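Local coordinates for uncharacterized protein SPT16D (Chaetomium thermophilum var. thermophilum, PDB 4KHB), which probably takes part, as the PH-like Spt16D region of a FACT histone-chaperone subunit, in reorganizing nucleosomes and pairs here with Pob3N, at residues Arg8-Tyr12 and Pro46-Thr51; Ile29-Asn34 and Gln112-Leu116. One frame throughout, in Å; residues are numbered along the deposited sequence.

The two contacts hang on the same three-stranded antiparallel sheet but serve different neighbours. Contact 1 is largely buried and aromatic: the N-terminal segment 8-12 lies along the end of strand 43-48 and the turn after it, with the Pob3N chain close by. Contact 2 lies at the surface, where the C-terminal helix 103-121 meets the end of strand 28-30 and the turn leading to strand 35-40; there, aliphatic packing is edged by a side-chain amide pair and a water. Their centres are about 11 Å apart, and they touch: Tyr12 OH lies 2.5 Å from Asp30 OD2, a probable hydrogen bond, while Ile49 and Asn34 are joined through their backbones.

Contact 1 of 2, residues Arg8-Tyr12 and Pro46-Thr51; sequences RFESY and PFHINT
Phe9 lays its side chain against the imidazole of His48, with CD1 coming to 3.3 Å from His48 CG over one face of the histidine ring. The two ring planes meet at 32°, neither stacked nor edge-to-face, and Phe9 CB makes a CH-pi contact 4.0 Å from the His48 ring centroid. A first torsion of 53° puts the phenyl ring between its own backbone N and carbonyl carbon, and Asn50 CB then lies over one face of it, 3.9 Å from the ring centroid. The turn fixes the rotation of His48: Asn50 N donates to His48 ND1 in a nearly straight bond of 3.1 Å close to the imidazole plane. Next along the N-terminal segment, Ser11 OG comes to 3.5 Å from His48 CB, but its hydrogen-bond partners are Thr35 OG1 and the carbonyl of Arg106 in the Pob3N chain. Trp108 of the Pob3N chain meets the Phe9 ring edge-to-face and bonds to Phe9 O. Between the two segments themselves the hold is aromatic and CH-pi packing, set where this PH-like domain meets Pob3N. With ND1 accepting, a neutral His48 would probably carry its proton on NE2.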
ATOM      1  N   ARG A   8      19.007  14.041   7.415  1.00 40.03           N
ATOM      2  CA  ARG A   8      17.737  13.457   7.825  1.00 35.78           C
ATOM      3  C   ARG A   8      16.532  14.297   7.415  1.00 37.37           C
ATOM      4  O   ARG A   8      16.446  15.488   7.734  1.00 36.54           O
ATOM      5  CB  ARG A   8      17.714  13.241   9.338  1.00 32.88           C
ATOM      6  CG  ARG A   8      16.414  12.642   9.853  1.00 44.92           C
ATOM      7  CD  ARG A   8      16.560  12.136  11.278  1.00 49.04           C
ATOM      8  NE  ARG A   8      15.325  11.533  11.766  1.00 48.21           N
ATOM      9  CZ  ARG A   8      15.204  10.246  12.075  1.00 47.48           C
ATOM     10  NH1 ARG A   8      16.252   9.437  11.962  1.00 34.09           N
ATOM     11  NH2 ARG A   8      14.049   9.767  12.510  1.00 38.57           N
ATOM     12  N   PHE A   9      15.603  13.663   6.709  1.00 26.83           N
ATOM     13  CA  PHE A   9      14.337  14.290   6.354  1.00 14.06           C
ATOM     14  C   PHE A   9      13.193  13.393   6.809  1.00 18.73           C
ATOM     15  O   PHE A   9      13.412  12.242   7.194  1.00 18.49           O
ATOM     16  CB  PHE A   9      14.252  14.573   4.852  1.00 11.84           C
ATOM     17  CG  PHE A   9      14.535  13.383   3.988  1.00 16.94           C
ATOM     18  CD1 PHE A   9      13.523  12.497   3.645  1.00 13.10           C
ATOM     19  CD2 PHE A   9      15.811  13.165   3.495  1.00 15.76           C
ATOM     20  CE1 PHE A   9      13.785  11.404   2.838  1.00 15.71           C
ATOM     21  CE2 PHE A   9      16.081  12.077   2.689  1.00 18.21           C
ATOM     22  CZ  PHE A   9      15.064  11.195   2.358  1.00 16.66           C
ATOM     23  N   GLU A  10      11.974  13.921   6.763  1.00 12.57           N
ATOM     24  CA  GLU A  10      10.803  13.211   7.264  1.00 17.75           C
ATOM     25  C   GLU A  10       9.543  13.837   6.682  1.00 12.39           C
ATOM     26  O   GLU A  10       9.316  15.039   6.836  1.00 13.70           O
ATOM     27  CB  GLU A  10      10.770  13.298   8.793  1.00 19.18           C
ATOM     28  CG  GLU A  10       9.397  13.085   9.409  1.00 30.41           C
ATOM     29  CD  GLU A  10       9.407  13.282  10.911  1.00 43.87           C
ATOM     30  OE1 GLU A  10       8.494  13.961  11.420  1.00 46.00           O
ATOM     31  OE2 GLU A  10      10.332  12.769  11.578  1.00 39.81           O
ATOM     32  N   SER A  11       8.729  13.026   6.012  1.00  8.37           N
ATOM     33  CA  SER A  11       7.526  13.533   5.368  1.00 19.11           C
ATOM     34  C   SER A  11       6.475  13.919   6.403  1.00 12.73           C
ATOM     35  O   SER A  11       6.132  15.093   6.546  1.00 17.56           O
ATOM     36  CB  SER A  11       6.960  12.500   4.391  1.00 11.62           C
ATOM     37  OG  SER A  11       7.864  12.248   3.327  1.00 10.97           O
ATOM     38  N   TYR A  12       5.976  12.921   7.129  1.00 10.01           N
ATOM     39  CA  TYR A  12       4.932  13.145   8.124  1.00 13.80           C
ATOM     40  C   TYR A  12       5.268  12.467   9.452  1.00 16.25           C
ATOM     41  O   TYR A  12       6.076  11.535   9.497  1.00 17.45           O
ATOM     42  CB  TYR A  12       3.585  12.625   7.610  1.00 12.57           C
ATOM     43  CG  TYR A  12       3.125  13.239   6.307  1.00 13.16           C
ATOM     44  CD1 TYR A  12       2.648  14.543   6.255  1.00 14.83           C
ATOM     45  CD2 TYR A  12       3.165  12.508   5.128  1.00 10.92           C
ATOM     46  CE1 TYR A  12       2.225  15.099   5.062  1.00 12.70           C
ATOM     47  CE2 TYR A  12       2.746  13.054   3.933  1.00 12.41           C
ATOM     48  CZ  TYR A  12       2.277  14.348   3.907  1.00 16.69           C
ATOM     49  OH  TYR A  12       1.860  14.893   2.716  1.00 17.22           O
ATOM     50  N   PRO A  46       3.560   7.767   1.548  1.00  9.52           N
ATOM     51  CA  PRO A  46       4.371   8.969   1.331  1.00 10.95           C
ATOM     52  C   PRO A  46       5.762   8.634   0.812  1.00 11.50           C
ATOM     53  O   PRO A  46       6.365   7.663   1.267  1.00  7.85           O
ATOM     54  CB  PRO A  46       4.485   9.582   2.737  1.00  7.11           C
ATOM     55  CG  PRO A  46       3.477   8.857   3.585  1.00  9.10           C
ATOM     56  CD  PRO A  46       3.341   7.502   2.980  1.00  8.62           C
ATOM     57  N   PHE A  47       6.255   9.429  -0.132  1.00  9.70           N
ATOM     58  CA  PHE A  47       7.651   9.364  -0.541  1.00 12.07           C
ATOM     59  C   PHE A  47       8.201  10.782  -0.620  1.00 10.53           C
ATOM     60  O   PHE A  47       7.670  11.629  -1.343  1.00 10.81           O
ATOM     61  CB  PHE A  47       7.797   8.645  -1.884  1.00  9.95           C
ATOM     62  CG  PHE A  47       7.563   7.161  -1.809  1.00 13.27           C
ATOM     63  CD1 PHE A  47       8.584   6.305  -1.416  1.00 10.86           C
ATOM     64  CD2 PHE A  47       6.326   6.620  -2.133  1.00 10.32           C
ATOM     65  CE1 PHE A  47       8.377   4.933  -1.348  1.00 10.99           C
ATOM     66  CE2 PHE A  47       6.111   5.249  -2.067  1.00  7.83           C
ATOM     67  CZ  PHE A  47       7.138   4.406  -1.673  1.00  9.77           C
ATOM     68  N   HIS A  48       9.262  11.042   0.135  1.00 13.86           N
ATOM     69  CA  HIS A  48       9.845  12.376   0.195  1.00 13.67           C
ATOM     70  C   HIS A  48      10.574  12.688  -1.105  1.00 13.37           C
ATOM     71  O   HIS A  48      11.065  11.782  -1.777  1.00  9.04           O
ATOM     72  CB  HIS A  48      10.798  12.477   1.384  1.00 12.17           C
ATOM     73  CG  HIS A  48      11.144  13.884   1.767  1.00 15.58           C
ATOM     74  ND1 HIS A  48      12.101  14.622   1.106  1.00 14.63           N
ATOM     75  CD2 HIS A  48      10.667  14.680   2.751  1.00 12.95           C
ATOM     76  CE1 HIS A  48      12.195  15.817   1.663  1.00 17.10           C
ATOM     77  NE2 HIS A  48      11.334  15.878   2.664  1.00 14.11           N
ATOM     78  N   ILE A  49      10.633  13.968  -1.462  1.00 16.39           N
ATOM     79  CA  ILE A  49      11.239  14.382  -2.724  1.00 12.47           C
ATOM     80  C   ILE A  49      12.744  14.094  -2.787  1.00 15.05           C
ATOM     81  O   ILE A  49      13.297  13.873  -3.869  1.00 21.03           O
ATOM     82  CB  ILE A  49      10.972  15.878  -3.013  1.00 21.54           C
ATOM     83  CG1 ILE A  49      11.299  16.218  -4.467  1.00 23.48           C
ATOM     84  CG2 ILE A  49      11.781  16.753  -2.079  1.00 24.95           C
ATOM     85  CD1 ILE A  49      10.364  15.583  -5.466  1.00 24.87           C
ATOM     86  N   ASN A  50      13.396  14.077  -1.625  1.00 11.78           N
ATOM     87  CA  ASN A  50      14.832  13.812  -1.544  1.00 15.93           C
ATOM     88  C   ASN A  50      15.169  12.354  -1.848  1.00 15.60           C
ATOM     89  O   ASN A  50      16.340  11.964  -1.885  1.00 20.38           O
ATOM     90  CB  ASN A  50      15.361  14.196  -0.159  1.00 15.50           C
ATOM     91  CG  ASN A  50      15.317  15.692   0.090  1.00 18.42           C
ATOM     92  OD1 ASN A  50      15.073  16.479  -0.823  1.00 28.09           O
ATOM     93  ND2 ASN A  50      15.556  16.089   1.334  1.00 21.87           N
ATOM     94  N   THR A  51      14.125  11.559  -2.051  1.00 11.62           N
ATOM     95  CA  THR A  51      14.244  10.131  -2.294  1.00 13.20           C
ATOM     96  C   THR A  51      14.082   9.854  -3.793  1.00 12.04           C
ATOM     97  O   THR A  51      14.437   8.779  -4.288  1.00 16.76           O
ATOM     98  CB  THR A  51      13.198   9.364  -1.437  1.00 10.70           C
ATOM     99  OG1 THR A  51      13.838   8.307  -0.710  1.00 21.17           O
ATOM    100  CG2 THR A  51      12.091   8.785  -2.289  1.00  4.99           C
TER

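Contact 2 of 2, residues Ile29-Asn34 and Gln112-Leu116; sequences IDQKNN and QISNL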
ATOM      1  N   ILE A  29       0.117  15.191  -4.658  1.00 25.61           N
ATOM      2  CA  ILE A  29       1.359  15.929  -4.478  1.00 23.57           C
ATOM      3  C   ILE A  29       1.166  16.897  -3.325  1.00 21.58           C
ATOM      4  O   ILE A  29       0.222  17.689  -3.324  1.00 25.22           O
ATOM      5  CB  ILE A  29       1.762  16.721  -5.745  1.00 19.19           C
ATOM      6  CG1 ILE A  29       1.675  15.831  -6.989  1.00 22.28           C
ATOM      7  CG2 ILE A  29       3.155  17.337  -5.580  1.00 22.56           C
ATOM      8  CD1 ILE A  29       2.723  14.737  -7.041  1.00 24.20           C
ATOM      9  N   ASP A  30       2.048  16.821  -2.335  1.00 21.86           N
ATOM     10  CA  ASP A  30       1.967  17.716  -1.194  1.00 23.80           C
ATOM     11  C   ASP A  30       3.232  18.546  -1.202  1.00 24.15           C
ATOM     12  O   ASP A  30       4.204  18.229  -0.508  1.00 18.92           O
ATOM     13  CB  ASP A  30       1.835  16.935   0.117  1.00 19.34           C
ATOM     14  CG  ASP A  30       1.476  17.828   1.294  1.00 27.27           C
ATOM     15  OD1 ASP A  30       1.424  19.067   1.120  1.00 26.94           O
ATOM     16  OD2 ASP A  30       1.242  17.292   2.397  1.00 25.83           O
ATOM     17  N   GLN A  31       3.212  19.603  -2.009  1.00 22.44           N
ATOM     18  CA  GLN A  31       4.363  20.470  -2.189  1.00 25.40           C
ATOM     19  C   GLN A  31       4.764  21.026  -0.836  1.00 19.97           C
ATOM     20  O   GLN A  31       5.932  21.302  -0.582  1.00 16.81           O
ATOM     21  CB  GLN A  31       4.057  21.611  -3.168  1.00 16.44           C
ATOM     22  CG  GLN A  31       3.510  21.187  -4.532  1.00 21.19           C
ATOM     23  CD  GLN A  31       2.030  20.849  -4.497  1.00 30.04           C
ATOM     24  OE1 GLN A  31       1.408  20.843  -3.434  1.00 26.95           O
ATOM     25  NE2 GLN A  31       1.457  20.577  -5.665  1.00 31.60           N
ATOM     26  N   LYS A  32       3.773  21.157   0.037  1.00 28.98           N
ATOM     27  CA  LYS A  32       3.961  21.771   1.333  1.00 25.38           C
ATOM     28  C   LYS A  32       4.954  21.028   2.204  1.00 26.00           C
ATOM     29  O   LYS A  32       5.763  21.630   2.914  1.00 20.48           O
ATOM     30  CB  LYS A  32       2.622  21.811   2.071  1.00 31.24           C
ATOM     31  CG  LYS A  32       2.036  23.191   2.262  1.00 26.96           C
ATOM     32  CD  LYS A  32       3.069  24.181   2.723  1.00 40.17           C
ATOM     33  CE  LYS A  32       3.633  24.930   1.538  1.00 47.60           C
ATOM     34  NZ  LYS A  32       3.769  26.340   1.784  1.00 45.32           N
ATOM     35  N   ASN A  33       4.893  19.708   2.125  1.00 20.96           N
ATOM     36  CA  ASN A  33       5.717  18.856   2.954  1.00 19.96           C
ATOM     37  C   ASN A  33       6.812  18.170   2.140  1.00 18.73           C
ATOM     38  O   ASN A  33       7.435  17.216   2.611  1.00 20.38           O
ATOM     39  CB  ASN A  33       4.825  17.848   3.681  1.00 22.57           C
ATOM     40  CG  ASN A  33       3.906  18.515   4.699  1.00 25.01           C
ATOM     41  OD1 ASN A  33       4.364  19.186   5.624  1.00 21.67           O
ATOM     42  ND2 ASN A  33       2.601  18.360   4.506  1.00 18.66           N
ATOM     43  N   ASN A  34       7.031  18.661   0.917  1.00 16.33           N
ATOM     44  CA  ASN A  34       8.055  18.118   0.023  1.00 18.49           C
ATOM     45  C   ASN A  34       7.852  16.630  -0.189  1.00 17.40           C
ATOM     46  O   ASN A  34       8.804  15.850  -0.127  1.00 15.00           O
ATOM     47  CB  ASN A  34       9.473  18.385   0.551  1.00 19.93           C
ATOM     48  CG  ASN A  34      10.288  19.271  -0.380  1.00 17.80           C
ATOM     49  OD1 ASN A  34      10.032  19.330  -1.584  1.00 25.03           O
ATOM     50  ND2 ASN A  34      11.295  19.937   0.168  1.00 27.34           N
ATOM     51  N   GLN A 112       5.226  18.782 -11.906  1.00 22.01           N
ATOM     52  CA  GLN A 112       5.284  19.194 -10.505  1.00 20.62           C
ATOM     53  C   GLN A 112       6.421  18.499  -9.761  1.00 20.19           C
ATOM     54  O   GLN A 112       7.115  19.119  -8.952  1.00 22.43           O
ATOM     55  CB  GLN A 112       3.955  18.896  -9.798  1.00 18.96           C
ATOM     56  CG  GLN A 112       2.754  19.685 -10.300  1.00 27.18           C
ATOM     57  CD  GLN A 112       1.555  19.557  -9.377  1.00 36.38           C
ATOM     58  OE1 GLN A 112       1.437  20.281  -8.389  1.00 48.98           O
ATOM     59  NE2 GLN A 112       0.660  18.629  -9.694  1.00 38.44           N
ATOM     60  N   ILE A 113       6.601  17.209 -10.036  1.00 17.69           N
ATOM     61  CA  ILE A 113       7.656  16.420  -9.405  1.00 18.07           C
ATOM     62  C   ILE A 113       9.039  16.872  -9.863  1.00 16.59           C
ATOM     63  O   ILE A 113       9.948  17.042  -9.049  1.00 23.85           O
ATOM     64  CB  ILE A 113       7.476  14.906  -9.692  1.00 19.15           C
ATOM     65  CG1 ILE A 113       6.227  14.373  -8.987  1.00 13.86           C
ATOM     66  CG2 ILE A 113       8.700  14.118  -9.252  1.00 15.20           C
ATOM     67  CD1 ILE A 113       5.831  12.970  -9.409  1.00 13.86           C
ATOM     68  N   SER A 114       9.189  17.075 -11.169  1.00 17.43           N
ATOM     69  CA  SER A 114      10.449  17.545 -11.732  1.00 25.48           C
ATOM     70  C   SER A 114      10.781  18.930 -11.187  1.00 23.55           C
ATOM     71  O   SER A 114      11.935  19.227 -10.882  1.00 24.80           O
ATOM     72  CB  SER A 114      10.389  17.581 -13.262  1.00 18.88           C
ATOM     73  OG  SER A 114      10.056  16.314 -13.803  1.00 28.01           O
ATOM     74  N   ASN A 115       9.755  19.770 -11.066  1.00 24.50           N
ATOM     75  CA  ASN A 115       9.918  21.134 -10.578  1.00 34.61           C
ATOM     76  C   ASN A 115      10.257  21.162  -9.088  1.00 26.85           C
ATOM     77  O   ASN A 115      11.030  22.007  -8.634  1.00 35.47           O
ATOM     78  CB  ASN A 115       8.658  21.962 -10.880  1.00 27.12           C
ATOM     79  CG  ASN A 115       8.799  23.423 -10.490  1.00 48.26           C
ATOM     80  OD1 ASN A 115       9.906  23.963 -10.440  1.00 66.35           O
ATOM     81  ND2 ASN A 115       7.673  24.072 -10.223  1.00 58.48           N
ATOM     82  N   LEU A 116       9.667  20.237  -8.335  1.00 22.77           N
ATOM     83  CA  LEU A 116       9.987  20.059  -6.922  1.00 27.52           C
ATOM     84  C   LEU A 116      11.416  19.542  -6.764  1.00 26.31           C
ATOM     85  O   LEU A 116      12.140  19.950  -5.853  1.00 29.54           O
ATOM     86  CB  LEU A 116       8.997  19.091  -6.262  1.00 23.43           C
ATOM     87  CG  LEU A 116       7.778  19.712  -5.570  1.00 31.25           C
ATOM     88  CD1 LEU A 116       6.818  18.650  -5.054  1.00 30.10           C
ATOM     89  CD2 LEU A 116       8.222  20.611  -4.434  1.00 29.30           C
TER
HETATM   90  O   HOH W   1      12.185  20.795  -2.719  1.00 28.75           O
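A water shared by Asn34 and Leu116 ties the turn to the helix, donating one hydrogen to Asn34 OD1 at 2.8 Å and the other to the backbone carbonyl Leu116 O at 3.2 Å. Beside this bridge Asn34 OD1 also touches the Leu116 side chain, 3.6 Å from CD2. The other methyl of Leu116, CD1, packs 3.9 Å from Ile29 CG2, the two side chains lying alongside and pointing opposite ways. Ile29 CG1 lies beside the backbone N (chi1 -48°), from where CD1 reaches across the chain of Ile113 at about a right angle and lies 4.0 Å from its CG1. At the far edge of this apolar patch Gln31, its chain bent at the second torsion (79°), brings its amide to that of Gln112, which reaches out extended beyond CG. Gln31 NE2 donates to Gln112 OE1 at 2.7 Å, but the bond is weak because its N-H points well off the line, and the amide planes stand 34° apart. Gln112 NE2 in turn lies 4.0 Å from Ile29 CG1. With Gln112 cut back to an alanine, the Gln31 amide would probably lose this mate and be set free to turn, and the flank of Ile29 would be bared. Ile49 also packs on Leu116 and Asn34. The C-terminal helix of the PH-like fold thus meets the strand end through branched aliphatic groups flanked by amide side chains, with a bent amide-amide bond at one margin and a water bridge at the other, as fits a surface contact.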